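Local structure of putative transcriptional regulator, LysR family (Vibrio parahaemolyticus, 3OXN) at residues Ala119-Ser124 with Leu145-Leu150; Val93-Ser98 with Ile163-Ala168; Pro82-Ile87 with Met196-Arg201; Phe21-Thr26 with Ala69-Cys74. The protein probably acts as a LysR-type DNA-binding transcription factor, this chain being the effector-binding (substrate-binding) domain of the longer protein. All coordinates share one frame; numbering follows the deposited sequence.

Interaction 1. Residues Ala119-Ser124 with Leu145-Leu150; sequences AMIAIS and LRAYHL
The guanidinium of Arg146 has Met120 O at its edge, near its plane but not bonded to it, while Ile123 O approaches it obliquely, as it does the nearby Tyr148 ring. Ile123 O accepts a weak hydrogen bond from Arg146 NH2 at 3.0 Å, and Arg146 NH2 also makes a weak one, 3.3 Å long, to Tyr148 OH. The setting is a beta-alpha-beta unit, strand 117-120, helix 125-134 and strand 142-146, in one lobe of a LysR substrate-binding domain. The parallel pairing is firm at Met120 N to Leu145 O, 2.7 Å with an N-H...O angle of 164°. Its successor, Ala147 N to Met120 O at 3.3 Å, is weak, and beyond it the direct pairing of the two segments stops. In Arg146, chi2 (105°) sets CD near Met120 CB; further out, NH1 forms a salt bridge with Asp125 at the start of the connecting helix, which probably helps hold the guanidinium where NH2 can reach Ile123 O. Ser124 caps that helix, its OG bonding weakly to Val127 N. Strand 142-146 continues the sheet into the second subunit, where Leu145 packs on Phe52 of that chain. Ile121 crosses Leu150 at about a right angle: Ile121 CG2 touches Leu150 CB, and the other branch ends with Ile121 CD1 against Ala147 CB, 3.4 Å away.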
loop_
_atom_site.group_PDB
_atom_site.type_symbol
_atom_site.label_atom_id
_atom_site.label_comp_id
_atom_site.label_asym_id
_atom_site.label_seq_id
_atom_site.Cartn_x
_atom_site.Cartn_y
_atom_site.Cartn_z
ATOM N N ALA A 119 -16.925 -2.012 -1.799
ATOM C CA ALA A 119 -15.538 -1.578 -1.970
ATOM C C ALA A 119 -14.588 -2.634 -1.411
ATOM O O ALA A 119 -14.601 -2.911 -0.217
ATOM C CB ALA A 119 -15.313 -0.243 -1.290
HETATM N N MSE A 120 -13.771 -3.238 -2.267
HETATM C CA MSE A 120 -12.935 -4.356 -1.828
HETATM C C MSE A 120 -11.490 -3.985 -1.588
HETATM O O MSE A 120 -10.735 -3.775 -2.529
HETATM C CB MSE A 120 -12.985 -5.488 -2.835
HETATM C CG MSE A 120 -12.159 -6.668 -2.410
HETATM SE SE MSE A 120 -12.652 -8.299 -3.366
HETATM C CE MSE A 120 -14.609 -8.159 -3.294
ATOM N N ILE A 121 -11.091 -3.942 -0.328
ATOM C CA ILE A 121 -9.772 -3.436 0.011
ATOM C C ILE A 121 -8.803 -4.549 0.390
ATOM O O ILE A 121 -9.216 -5.540 0.973
ATOM C CB ILE A 121 -9.884 -2.399 1.140
ATOM C CG1 ILE A 121 -10.362 -1.076 0.555
ATOM C CG2 ILE A 121 -8.553 -2.226 1.859
ATOM C CD1 ILE A 121 -9.579 -0.693 -0.678
ATOM N N ALA A 122 -7.537 -4.403 -0.005
ATOM C CA ALA A 122 -6.404 -5.199 0.493
ATOM C C ALA A 122 -6.526 -6.708 0.342
ATOM O O ALA A 122 -5.788 -7.465 0.983
ATOM C CB ALA A 122 -6.117 -4.842 1.940
ATOM N N ILE A 123 -7.459 -7.131 -0.503
ATOM C CA ILE A 123 -7.752 -8.535 -0.742
ATOM C C ILE A 123 -7.023 -8.972 -1.991
ATOM O O ILE A 123 -7.199 -8.369 -3.051
ATOM C CB ILE A 123 -9.243 -8.710 -1.045
ATOM C CG1 ILE A 123 -10.089 -8.427 0.203
ATOM C CG2 ILE A 123 -9.514 -10.079 -1.641
ATOM C CD1 ILE A 123 -10.027 -9.500 1.295
ATOM N N SER A 124 -6.216 -10.020 -1.903
ATOM C CA SER A 124 -5.562 -10.527 -3.105
ATOM C C SER A 124 -6.565 -11.139 -4.099
ATOM O O SER A 124 -7.629 -11.611 -3.705
ATOM C CB SER A 124 -4.522 -11.557 -2.726
ATOM O OG SER A 124 -5.128 -12.617 -2.024
ATOM N N LEU A 145 -15.581 -0.313 -6.090
ATOM C CA LEU A 145 -14.182 0.048 -5.867
ATOM C C LEU A 145 -13.308 -1.150 -5.492
ATOM O O LEU A 145 -13.662 -1.954 -4.626
ATOM C CB LEU A 145 -14.071 1.151 -4.809
ATOM C CG LEU A 145 -12.672 1.531 -4.313
ATOM C CD1 LEU A 145 -11.729 1.805 -5.474
ATOM C CD2 LEU A 145 -12.731 2.737 -3.360
ATOM N N ARG A 146 -12.165 -1.273 -6.161
ATOM C CA ARG A 146 -11.196 -2.301 -5.805
ATOM C C ARG A 146 -9.821 -1.675 -5.708
ATOM O O ARG A 146 -9.216 -1.346 -6.718
ATOM C CB ARG A 146 -11.195 -3.414 -6.835
ATOM C CG ARG A 146 -10.012 -4.338 -6.733
ATOM C CD ARG A 146 -10.386 -5.669 -6.124
ATOM N NE ARG A 146 -9.171 -6.405 -5.789
ATOM C CZ ARG A 146 -8.709 -7.456 -6.456
ATOM N NH1 ARG A 146 -9.372 -7.935 -7.499
ATOM N NH2 ARG A 146 -7.586 -8.041 -6.055
ATOM N N ALA A 147 -9.348 -1.479 -4.485
ATOM C CA ALA A 147 -8.054 -0.853 -4.258
ATOM C C ALA A 147 -7.176 -1.760 -3.405
ATOM O O ALA A 147 -7.449 -2.955 -3.285
ATOM C CB ALA A 147 -8.230 0.492 -3.595
ATOM N N TYR A 148 -6.129 -1.196 -2.810
ATOM C CA TYR A 148 -5.128 -2.001 -2.114
ATOM C C TYR A 148 -4.585 -1.319 -0.872
ATOM O O TYR A 148 -4.302 -1.987 0.122
ATOM C CB TYR A 148 -3.994 -2.403 -3.053
ATOM C CG TYR A 148 -4.132 -3.807 -3.617
ATOM C CD1 TYR A 148 -3.866 -4.924 -2.824
ATOM C CD2 TYR A 148 -4.520 -4.016 -4.940
ATOM C CE1 TYR A 148 -3.982 -6.214 -3.332
ATOM C CE2 TYR A 148 -4.633 -5.302 -5.459
ATOM C CZ TYR A 148 -4.362 -6.396 -4.651
ATOM O OH TYR A 148 -4.469 -7.675 -5.164
ATOM N N HIS A 149 -4.427 0.003 -0.932
ATOM C CA HIS A 149 -4.377 0.788 0.293
ATOM C C HIS A 149 -5.838 1.116 0.517
ATOM O O HIS A 149 -6.599 1.203 -0.445
ATOM C CB HIS A 149 -3.555 2.065 0.125
ATOM C CG HIS A 149 -2.177 1.827 -0.423
ATOM N ND1 HIS A 149 -1.253 1.030 0.205
ATOM C CD2 HIS A 149 -1.573 2.296 -1.547
ATOM C CE1 HIS A 149 -0.136 1.000 -0.512
ATOM N NE2 HIS A 149 -0.306 1.762 -1.573
ATOM N N LEU A 150 -6.254 1.260 1.770
ATOM C CA LEU A 150 -7.656 1.560 2.024
ATOM C C LEU A 150 -8.012 3.047 2.099
ATOM O O LEU A 150 -9.195 3.383 2.166
ATOM C CB LEU A 150 -8.199 0.822 3.256
ATOM C CG LEU A 150 -7.565 0.875 4.655
ATOM C CD1 LEU A 150 -6.548 2.016 4.898
ATOM C CD2 LEU A 150 -8.715 0.942 5.646
#

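Interaction 2. Residues Val93-Ser98 with Ile163-Ala168; sequences VLCLLS and IITVPA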
loop_
_atom_site.group_PDB
_atom_site.type_symbol
_atom_site.label_atom_id
_atom_site.label_comp_id
_atom_site.label_asym_id
_atom_site.label_seq_id
_atom_site.Cartn_x
_atom_site.Cartn_y
_atom_site.Cartn_z
ATOM N N VAL A 93 -12.054 -12.848 6.443
ATOM C CA VAL A 93 -12.546 -11.603 5.835
ATOM C C VAL A 93 -13.709 -10.949 6.600
ATOM O O VAL A 93 -14.583 -11.636 7.121
ATOM C CB VAL A 93 -12.884 -11.792 4.330
ATOM C CG1 VAL A 93 -14.039 -10.915 3.916
ATOM C CG2 VAL A 93 -11.672 -11.476 3.499
ATOM N N LEU A 94 -13.709 -9.620 6.671
ATOM C CA LEU A 94 -14.677 -8.901 7.484
ATOM C C LEU A 94 -15.130 -7.640 6.734
ATOM O O LEU A 94 -14.455 -7.195 5.818
ATOM C CB LEU A 94 -14.022 -8.536 8.815
ATOM C CG LEU A 94 -14.710 -8.939 10.123
ATOM C CD1 LEU A 94 -15.192 -10.388 10.096
ATOM C CD2 LEU A 94 -13.777 -8.706 11.303
ATOM N N CYS A 95 -16.266 -7.065 7.113
ATOM C CA CYS A 95 -16.784 -5.869 6.451
ATOM C C CYS A 95 -16.673 -4.616 7.303
ATOM O O CYS A 95 -16.723 -4.683 8.532
ATOM C CB CYS A 95 -18.237 -6.077 6.057
ATOM S SG CYS A 95 -18.357 -7.348 4.828
ATOM N N LEU A 96 -16.547 -3.473 6.640
ATOM C CA LEU A 96 -16.428 -2.193 7.312
ATOM C C LEU A 96 -17.493 -1.265 6.766
ATOM O O LEU A 96 -17.576 -1.064 5.556
ATOM C CB LEU A 96 -15.044 -1.601 7.043
ATOM C CG LEU A 96 -13.905 -1.604 8.081
ATOM C CD1 LEU A 96 -14.077 -2.640 9.180
ATOM C CD2 LEU A 96 -12.544 -1.748 7.394
ATOM N N LEU A 97 -18.315 -0.695 7.643
ATOM C CA LEU A 97 -19.319 0.286 7.209
ATOM C C LEU A 97 -19.108 1.637 7.872
ATOM O O LEU A 97 -18.614 1.703 8.974
ATOM C CB LEU A 97 -20.738 -0.185 7.530
ATOM C CG LEU A 97 -21.094 -1.598 7.119
ATOM C CD1 LEU A 97 -22.571 -1.755 7.237
ATOM C CD2 LEU A 97 -20.658 -1.810 5.702
ATOM N N SER A 98 -19.510 2.709 7.202
ATOM C CA SER A 98 -19.508 4.034 7.809
ATOM C C SER A 98 -20.514 4.045 8.941
ATOM O O SER A 98 -21.515 3.334 8.891
ATOM C CB SER A 98 -19.876 5.103 6.772
ATOM O OG SER A 98 -20.087 6.361 7.383
ATOM N N ILE A 163 -20.084 -0.973 1.293
ATOM C CA ILE A 163 -19.634 -1.950 2.265
ATOM C C ILE A 163 -18.216 -2.352 1.879
ATOM O O ILE A 163 -17.982 -2.914 0.793
ATOM C CB ILE A 163 -20.541 -3.190 2.281
ATOM C CG1 ILE A 163 -21.950 -2.823 2.742
ATOM C CG2 ILE A 163 -19.954 -4.268 3.170
ATOM C CD1 ILE A 163 -22.984 -3.809 2.287
ATOM N N ILE A 164 -17.278 -2.046 2.771
ATOM C CA ILE A 164 -15.858 -2.268 2.526
ATOM C C ILE A 164 -15.427 -3.656 2.994
ATOM O O ILE A 164 -15.310 -3.884 4.191
ATOM C CB ILE A 164 -14.989 -1.217 3.271
ATOM C CG1 ILE A 164 -15.260 0.200 2.762
ATOM C CG2 ILE A 164 -13.534 -1.517 3.079
ATOM C CD1 ILE A 164 -16.555 0.801 3.279
ATOM N N THR A 165 -15.189 -4.585 2.074
ATOM C CA THR A 165 -14.667 -5.893 2.474
ATOM C C THR A 165 -13.160 -5.836 2.662
ATOM O O THR A 165 -12.465 -5.192 1.890
ATOM C CB THR A 165 -14.974 -6.974 1.449
ATOM O OG1 THR A 165 -16.396 -7.122 1.315
ATOM C CG2 THR A 165 -14.347 -8.285 1.901
ATOM N N VAL A 166 -12.654 -6.512 3.684
ATOM C CA VAL A 166 -11.232 -6.445 4.030
ATOM C C VAL A 166 -10.854 -7.664 4.840
ATOM O O VAL A 166 -11.708 -8.231 5.528
ATOM C CB VAL A 166 -10.926 -5.251 4.946
ATOM C CG1 VAL A 166 -10.752 -3.981 4.158
ATOM C CG2 VAL A 166 -12.003 -5.117 6.004
ATOM N N PRO A 167 -9.565 -8.056 4.792
ATOM C CA PRO A 167 -9.067 -9.093 5.705
ATOM C C PRO A 167 -9.419 -8.716 7.148
ATOM O O PRO A 167 -9.219 -7.556 7.521
ATOM C CB PRO A 167 -7.547 -9.049 5.496
ATOM C CG PRO A 167 -7.359 -8.466 4.175
ATOM C CD PRO A 167 -8.484 -7.483 3.972
ATOM N N ALA A 168 -9.926 -9.672 7.927
ATOM C CA ALA A 168 -10.441 -9.419 9.276
ATOM C C ALA A 168 -9.625 -8.453 10.142
ATOM O O ALA A 168 -10.166 -7.470 10.658
ATOM C CB ALA A 168 -10.616 -10.728 10.007
#
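Leu94 and Val166 face each other through two backbone hydrogen bonds, Leu94 N to Val166 O at 2.7 Å and Val166 N to Leu94 O at 2.9 Å, both nearly along the C=O axis. Leu96 and Ile164 repeat the reciprocal pattern, with Leu96 N to Ile164 O at 2.8 Å and Ile164 N to Leu96 O at 3.0 Å, but here the donors tilt out of the carbonyl planes. On the face of Leu94, Leu96, Ile164 and Val166, Leu96 CD2 meets Val166 CG2 at 3.7 Å, the two chains crossing at about a right angle. On the other face Cys95 CB and SG both touch Ile163 CG2, with SG anti to the carbonyl carbon (chi1 -65°). These are antiparallel neighbours within the mixed sheet of one lobe of a periplasmic-binding-protein-like domain, where strand 93-98 lies between strands 163-167 and 180-183, antiparallel to both. At the far end Leu97 lies beside Ile163, its CD2 brought to 3.4 Å from Ile163 CG1. Helix 168-177, which begins straight after Pro167, covers the Leu96 side with Ala171 and Ala175, and Ala168 at its start touches Leu94 with CB against CD2. Behind the Cys95 face stands Tyr113, its OH hydrogen-bonded with Thr165 OG1 and its side chain touching Cys95 and Ile163.

Interaction 3. Residues Pro82-Ile87 with Met196-Arg201; sequences PLRSEI and MIWHAR
Met196, a selenomethionine, pairs with Glu86 through two backbone bonds, Met196 N to Glu86 O at 3.1 Å and Glu86 N to Met196 O at 3.3 Å. Their side chains run side by side, the Met196 CE methyl lying against the Glu86 carboxylate. Ile197, on the opposite face of the sheet, splits its branches: CG2 packs on Leu83 CB at 3.9 Å and CD1 on Ser85 CB at 3.7 Å; Ile197 and Ser85 form a non-hydrogen-bonded antiparallel pair. Here strand 83-89, outermost within the chain, closes one sheet of the two-lobed LysR substrate-binding domain. Trp198 N then gives a bond to Arg84 O at 2.9 Å, and the return bond from Arg84 N is weak. Trp198 CG takes the position between the backbone N and the carbonyl carbon (chi1 65°), and the Arg84 CB methylene lies over the five-membered ring in a CH-pi arrangement whose exact closeness is doubtful. His199 meets Leu83 by CD2 to CD2 at 4.2 Å. Beyond the two segments, Glu203 OE1 is shared between Arg84 NE, a salt bridge, and Trp198 NE1, a weak bond, while Arg212 forms a cation-pi contact with the indole. Glu203 thus probably balances the charge of Arg84 while also accepting the weak bond from the indole N-H.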
loop_
_atom_site.group_PDB
_atom_site.type_symbol
_atom_site.label_atom_id
_atom_site.label_comp_id
_atom_site.label_asym_id
_atom_site.label_seq_id
_atom_site.Cartn_x
_atom_site.Cartn_y
_atom_site.Cartn_z
ATOM N N PRO A 82 9.922 -25.463 -5.946
ATOM C CA PRO A 82 10.804 -25.722 -4.800
ATOM C C PRO A 82 11.100 -24.505 -3.906
ATOM O O PRO A 82 12.251 -24.306 -3.480
ATOM C CB PRO A 82 12.096 -26.127 -5.502
ATOM C CG PRO A 82 12.147 -25.138 -6.607
ATOM C CD PRO A 82 10.726 -25.228 -7.162
ATOM N N LEU A 83 10.082 -23.698 -3.627
ATOM C CA LEU A 83 10.241 -22.599 -2.676
ATOM C C LEU A 83 9.832 -23.044 -1.285
ATOM O O LEU A 83 8.789 -23.657 -1.098
ATOM C CB LEU A 83 9.427 -21.375 -3.094
ATOM C CG LEU A 83 9.946 -20.608 -4.302
ATOM C CD1 LEU A 83 9.163 -19.327 -4.471
ATOM C CD2 LEU A 83 11.399 -20.303 -4.092
ATOM N N ARG A 84 10.664 -22.740 -0.309
ATOM C CA ARG A 84 10.352 -23.066 1.072
ATOM C C ARG A 84 9.147 -22.262 1.557
ATOM O O ARG A 84 8.950 -21.107 1.185
ATOM C CB ARG A 84 11.571 -22.805 1.935
ATOM C CG ARG A 84 12.806 -23.411 1.323
ATOM C CD ARG A 84 12.665 -24.889 1.379
ATOM N NE ARG A 84 12.000 -25.211 2.638
ATOM C CZ ARG A 84 12.122 -26.359 3.295
ATOM N NH1 ARG A 84 12.900 -27.330 2.813
ATOM N NH2 ARG A 84 11.455 -26.529 4.434
ATOM N N SER A 85 8.322 -22.882 2.377
ATOM C CA SER A 85 7.128 -22.199 2.812
ATOM C C SER A 85 6.641 -22.801 4.103
ATOM O O SER A 85 6.787 -23.995 4.323
ATOM C CB SER A 85 6.039 -22.323 1.750
ATOM O OG SER A 85 5.779 -23.684 1.483
ATOM N N GLU A 86 6.065 -21.966 4.955
ATOM C CA GLU A 86 5.386 -22.463 6.134
ATOM C C GLU A 86 4.153 -21.590 6.368
ATOM O O GLU A 86 4.209 -20.390 6.121
ATOM C CB GLU A 86 6.326 -22.430 7.343
ATOM C CG GLU A 86 6.132 -21.232 8.240
ATOM C CD GLU A 86 6.867 -21.367 9.567
ATOM O OE1 GLU A 86 8.084 -21.650 9.543
ATOM O OE2 GLU A 86 6.221 -21.187 10.631
ATOM N N ILE A 87 3.037 -22.174 6.814
ATOM C CA ILE A 87 1.862 -21.355 7.126
ATOM C C ILE A 87 2.125 -20.521 8.371
ATOM O O ILE A 87 2.795 -20.963 9.300
ATOM C CB ILE A 87 0.592 -22.189 7.318
ATOM C CG1 ILE A 87 0.331 -23.042 6.083
ATOM C CG2 ILE A 87 -0.589 -21.295 7.580
ATOM C CD1 ILE A 87 -0.995 -23.740 6.089
HETATM N N MSE A 196 4.894 -17.573 5.026
HETATM C CA MSE A 196 6.175 -17.034 4.626
HETATM C C MSE A 196 6.631 -17.875 3.466
HETATM O O MSE A 196 6.354 -19.072 3.428
HETATM C CB MSE A 196 7.181 -17.169 5.744
HETATM C CG MSE A 196 6.963 -16.241 6.905
HETATM SE SE MSE A 196 8.336 -16.593 8.275
HETATM C CE MSE A 196 8.004 -18.494 8.584
ATOM N N ILE A 197 7.317 -17.257 2.516
ATOM C CA ILE A 197 7.880 -18.005 1.410
ATOM C C ILE A 197 9.313 -17.576 1.209
ATOM O O ILE A 197 9.615 -16.390 1.268
ATOM C CB ILE A 197 7.085 -17.783 0.108
ATOM C CG1 ILE A 197 5.578 -17.691 0.395
ATOM C CG2 ILE A 197 7.401 -18.881 -0.913
ATOM C CD1 ILE A 197 4.907 -19.010 0.624
ATOM N N TRP A 198 10.201 -18.534 0.975
ATOM C CA TRP A 198 11.592 -18.201 0.710
ATOM C C TRP A 198 12.296 -19.217 -0.184
ATOM O O TRP A 198 11.847 -20.350 -0.342
ATOM C CB TRP A 198 12.375 -17.998 2.018
ATOM C CG TRP A 198 12.490 -19.231 2.852
ATOM C CD1 TRP A 198 13.522 -20.104 2.863
ATOM C CD2 TRP A 198 11.529 -19.730 3.792
ATOM N NE1 TRP A 198 13.275 -21.115 3.751
ATOM C CE2 TRP A 198 12.051 -20.906 4.337
ATOM C CE3 TRP A 198 10.274 -19.285 4.234
ATOM C CZ2 TRP A 198 11.371 -21.660 5.293
ATOM C CZ3 TRP A 198 9.594 -20.033 5.184
ATOM C CH2 TRP A 198 10.145 -21.205 5.702
ATOM N N HIS A 199 13.417 -18.784 -0.754
ATOM C CA HIS A 199 14.257 -19.631 -1.590
ATOM C C HIS A 199 15.060 -20.626 -0.737
ATOM O O HIS A 199 15.497 -20.296 0.361
ATOM C CB HIS A 199 15.207 -18.744 -2.404
ATOM C CG HIS A 199 15.748 -19.387 -3.648
ATOM N ND1 HIS A 199 16.848 -20.221 -3.639
ATOM C CD2 HIS A 199 15.372 -19.278 -4.943
ATOM C CE1 HIS A 199 17.113 -20.612 -4.874
ATOM N NE2 HIS A 199 16.235 -20.053 -5.686
ATOM N N ALA A 200 15.249 -21.841 -1.244
ATOM C CA ALA A 200 16.135 -22.801 -0.602
ATOM C C ALA A 200 17.440 -22.106 -0.220
ATOM O O ALA A 200 18.019 -22.365 0.840
ATOM C CB ALA A 200 16.408 -23.955 -1.533
ATOM N N ARG A 201 17.884 -21.206 -1.091
ATOM C CA ARG A 201 19.101 -20.422 -0.872
ATOM C C ARG A 201 19.132 -19.646 0.455
ATOM O O ARG A 201 20.204 -19.233 0.911
ATOM C CB ARG A 201 19.321 -19.462 -2.050
ATOM C CG ARG A 201 19.704 -18.045 -1.637
ATOM C CD ARG A 201 18.942 -17.011 -2.473
ATOM N NE ARG A 201 19.212 -17.202 -3.894
ATOM C CZ ARG A 201 18.661 -16.496 -4.877
ATOM N NH1 ARG A 201 17.781 -15.531 -4.592
ATOM N NH2 ARG A 201 18.991 -16.763 -6.147
#

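Interaction 4. Residues Phe21-Thr26 with Ala69-Cys74; sequences FTIATT and ADLAIC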
loop_
_atom_site.group_PDB
_atom_site.type_symbol
_atom_site.label_atom_id
_atom_site.label_comp_id
_atom_site.label_asym_id
_atom_site.label_seq_id
_atom_site.Cartn_x
_atom_site.Cartn_y
_atom_site.Cartn_z
ATOM N N PHE A 21 17.331 -6.849 5.155
ATOM C CA PHE A 21 16.477 -7.925 4.708
ATOM C C PHE A 21 15.463 -7.350 3.750
ATOM O O PHE A 21 14.882 -6.294 4.005
ATOM C CB PHE A 21 15.783 -8.594 5.901
ATOM C CG PHE A 21 16.743 -9.112 6.946
ATOM C CD1 PHE A 21 17.296 -8.255 7.889
ATOM C CD2 PHE A 21 17.107 -10.443 6.969
ATOM C CE1 PHE A 21 18.187 -8.716 8.827
ATOM C CE2 PHE A 21 18.000 -10.906 7.913
ATOM C CZ PHE A 21 18.540 -10.034 8.844
ATOM N N THR A 22 15.290 -8.034 2.626
ATOM C CA THR A 22 14.247 -7.711 1.681
ATOM C C THR A 22 13.062 -8.622 1.954
ATOM O O THR A 22 13.177 -9.842 1.891
ATOM C CB THR A 22 14.723 -7.951 0.250
ATOM O OG1 THR A 22 15.933 -7.223 0.038
ATOM C CG2 THR A 22 13.666 -7.511 -0.761
ATOM N N ILE A 23 11.924 -8.019 2.256
ATOM C CA ILE A 23 10.688 -8.757 2.412
ATOM C C ILE A 23 9.711 -8.320 1.351
ATOM O O ILE A 23 9.289 -7.171 1.351
ATOM C CB ILE A 23 10.039 -8.436 3.757
ATOM C CG1 ILE A 23 11.035 -8.674 4.891
ATOM C CG2 ILE A 23 8.774 -9.265 3.934
ATOM C CD1 ILE A 23 11.419 -10.118 5.035
ATOM N N ALA A 24 9.352 -9.218 0.446
ATOM C CA ALA A 24 8.293 -8.923 -0.524
ATOM C C ALA A 24 6.958 -9.195 0.142
ATOM O O ALA A 24 6.698 -10.314 0.597
ATOM C CB ALA A 24 8.447 -9.778 -1.781
ATOM N N THR A 25 6.102 -8.189 0.241
ATOM C CA THR A 25 4.854 -8.428 0.973
ATOM C C THR A 25 3.569 -7.814 0.402
ATOM O O THR A 25 3.596 -6.882 -0.406
ATOM C CB THR A 25 5.025 -8.120 2.481
ATOM O OG1 THR A 25 3.745 -7.874 3.068
ATOM C CG2 THR A 25 5.918 -6.915 2.704
ATOM N N THR A 26 2.437 -8.376 0.800
ATOM C CA THR A 26 1.150 -7.833 0.385
ATOM C C THR A 26 0.833 -6.560 1.147
ATOM O O THR A 26 1.669 -6.051 1.870
ATOM C CB THR A 26 0.012 -8.833 0.614
ATOM O OG1 THR A 26 -0.078 -9.141 2.010
ATOM C CG2 THR A 26 0.252 -10.102 -0.179
ATOM N N ALA A 69 14.637 -10.898 -3.170
ATOM C CA ALA A 69 13.724 -10.941 -2.035
ATOM C C ALA A 69 14.164 -12.037 -1.062
ATOM O O ALA A 69 14.323 -13.186 -1.452
ATOM C CB ALA A 69 12.304 -11.177 -2.509
ATOM N N ASP A 70 14.385 -11.677 0.198
ATOM C CA ASP A 70 14.855 -12.653 1.178
ATOM C C ASP A 70 13.733 -13.586 1.616
ATOM O O ASP A 70 13.922 -14.798 1.713
ATOM C CB ASP A 70 15.497 -11.964 2.387
ATOM C CG ASP A 70 16.946 -11.579 2.132
ATOM O OD1 ASP A 70 17.619 -12.286 1.344
ATOM O OD2 ASP A 70 17.418 -10.581 2.729
ATOM N N LEU A 71 12.558 -13.004 1.840
ATOM C CA LEU A 71 11.380 -13.715 2.320
ATOM C C LEU A 71 10.142 -13.081 1.686
ATOM O O LEU A 71 10.107 -11.874 1.427
ATOM C CB LEU A 71 11.299 -13.576 3.844
ATOM C CG LEU A 71 10.137 -14.191 4.618
ATOM C CD1 LEU A 71 10.160 -15.706 4.553
ATOM C CD2 LEU A 71 10.201 -13.718 6.061
ATOM N N ALA A 72 9.121 -13.884 1.431
ATOM C CA ALA A 72 7.856 -13.346 0.955
ATOM C C ALA A 72 6.767 -13.670 1.972
ATOM O O ALA A 72 6.680 -14.810 2.439
ATOM C CB ALA A 72 7.520 -13.935 -0.400
ATOM N N ILE A 73 5.949 -12.682 2.332
ATOM C CA ILE A 73 4.764 -12.971 3.147
ATOM C C ILE A 73 3.452 -12.716 2.380
ATOM O O ILE A 73 3.130 -11.568 2.051
ATOM C CB ILE A 73 4.749 -12.180 4.458
ATOM C CG1 ILE A 73 6.057 -12.403 5.231
ATOM C CG2 ILE A 73 3.510 -12.564 5.280
ATOM C CD1 ILE A 73 6.274 -11.454 6.432
ATOM N N CYS A 74 2.703 -13.780 2.099
ATOM C CA CYS A 74 1.465 -13.658 1.352
ATOM C C CYS A 74 0.659 -14.937 1.400
ATOM O O CYS A 74 0.967 -15.848 2.142
ATOM C CB CYS A 74 1.786 -13.382 -0.109
ATOM S SG CYS A 74 2.503 -14.811 -0.982
#
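Ile23 reaches Leu71 by two torsions: CG1 stands anti to the carbonyl carbon (chi1 -54°), and chi2 (-65°) turns CD1 to 3.7 Å from Leu71 CB. The two chains lie side by side, pointing the same way, while the other branch, Ile23 CG2, touches Ile73 CD1. At the start of the pairing, Asp70 CG sits beside its own backbone N (chi1 -82°), and from there OD2 receives a weak hydrogen bond from Thr22 N at 3.3 Å. Thr22 O, in turn, is gripped twice, by Asp70 N at 2.8 Å and by Leu71 N at 3.2 Å, so the carbonyl that opens the parallel pairing is held by consecutive amides. The regular parallel pattern follows, with Ala24 N bonding to Leu71 O at 2.9 Å and Ile73 N to Ala24 O at 3.0 Å. On the face of Ala24 and Ala72 the partners are small, and the CB of loop residue Ala69 comes to 4.2 Å from Ala24 CB. Where the strand ends, Thr26 CG2 rests on Cys74 CB, and Thr26 OG1 caps Ala29 N at the turn into helix 28-44 and also hydrogen-bonds with Tyr194 OH. These parallel strands are central in the mixed sheet of one lobe of the LysR substrate-binding domain. Strand 49-54 flanks strand 20-25, and antiparallel strand 194-199 flanks 71-74; helix 28-44 packs on Thr25 and Ile73, helix 206-227 on Phe21 and Ile23.

Two mixed sheets, one in each lobe, carry the four contacts, interaction 1 continuing into the loops beyond its strands. Interactions 1 and 2 share one sheet, with centres 10 Å apart, joined where residues 119-121 bond to Thr165: Ile121 N to Thr165 O and Ala119 O to Thr165 N, both 2.9 Å. Interactions 3 and 4 share the other, 11 Å between centres, where Leu71 and Ala72 lie beside Met196 and Ile197. The chain passes between lobes from strand 83-89 to strand 93-98, and interactions 2 and 3 lie about 30 Å apart, centre to centre. Interactions 1 and 4 approach to about 6 Å between nearest atoms, probably near the cleft between the lobes, where effectors bind in LysR relatives.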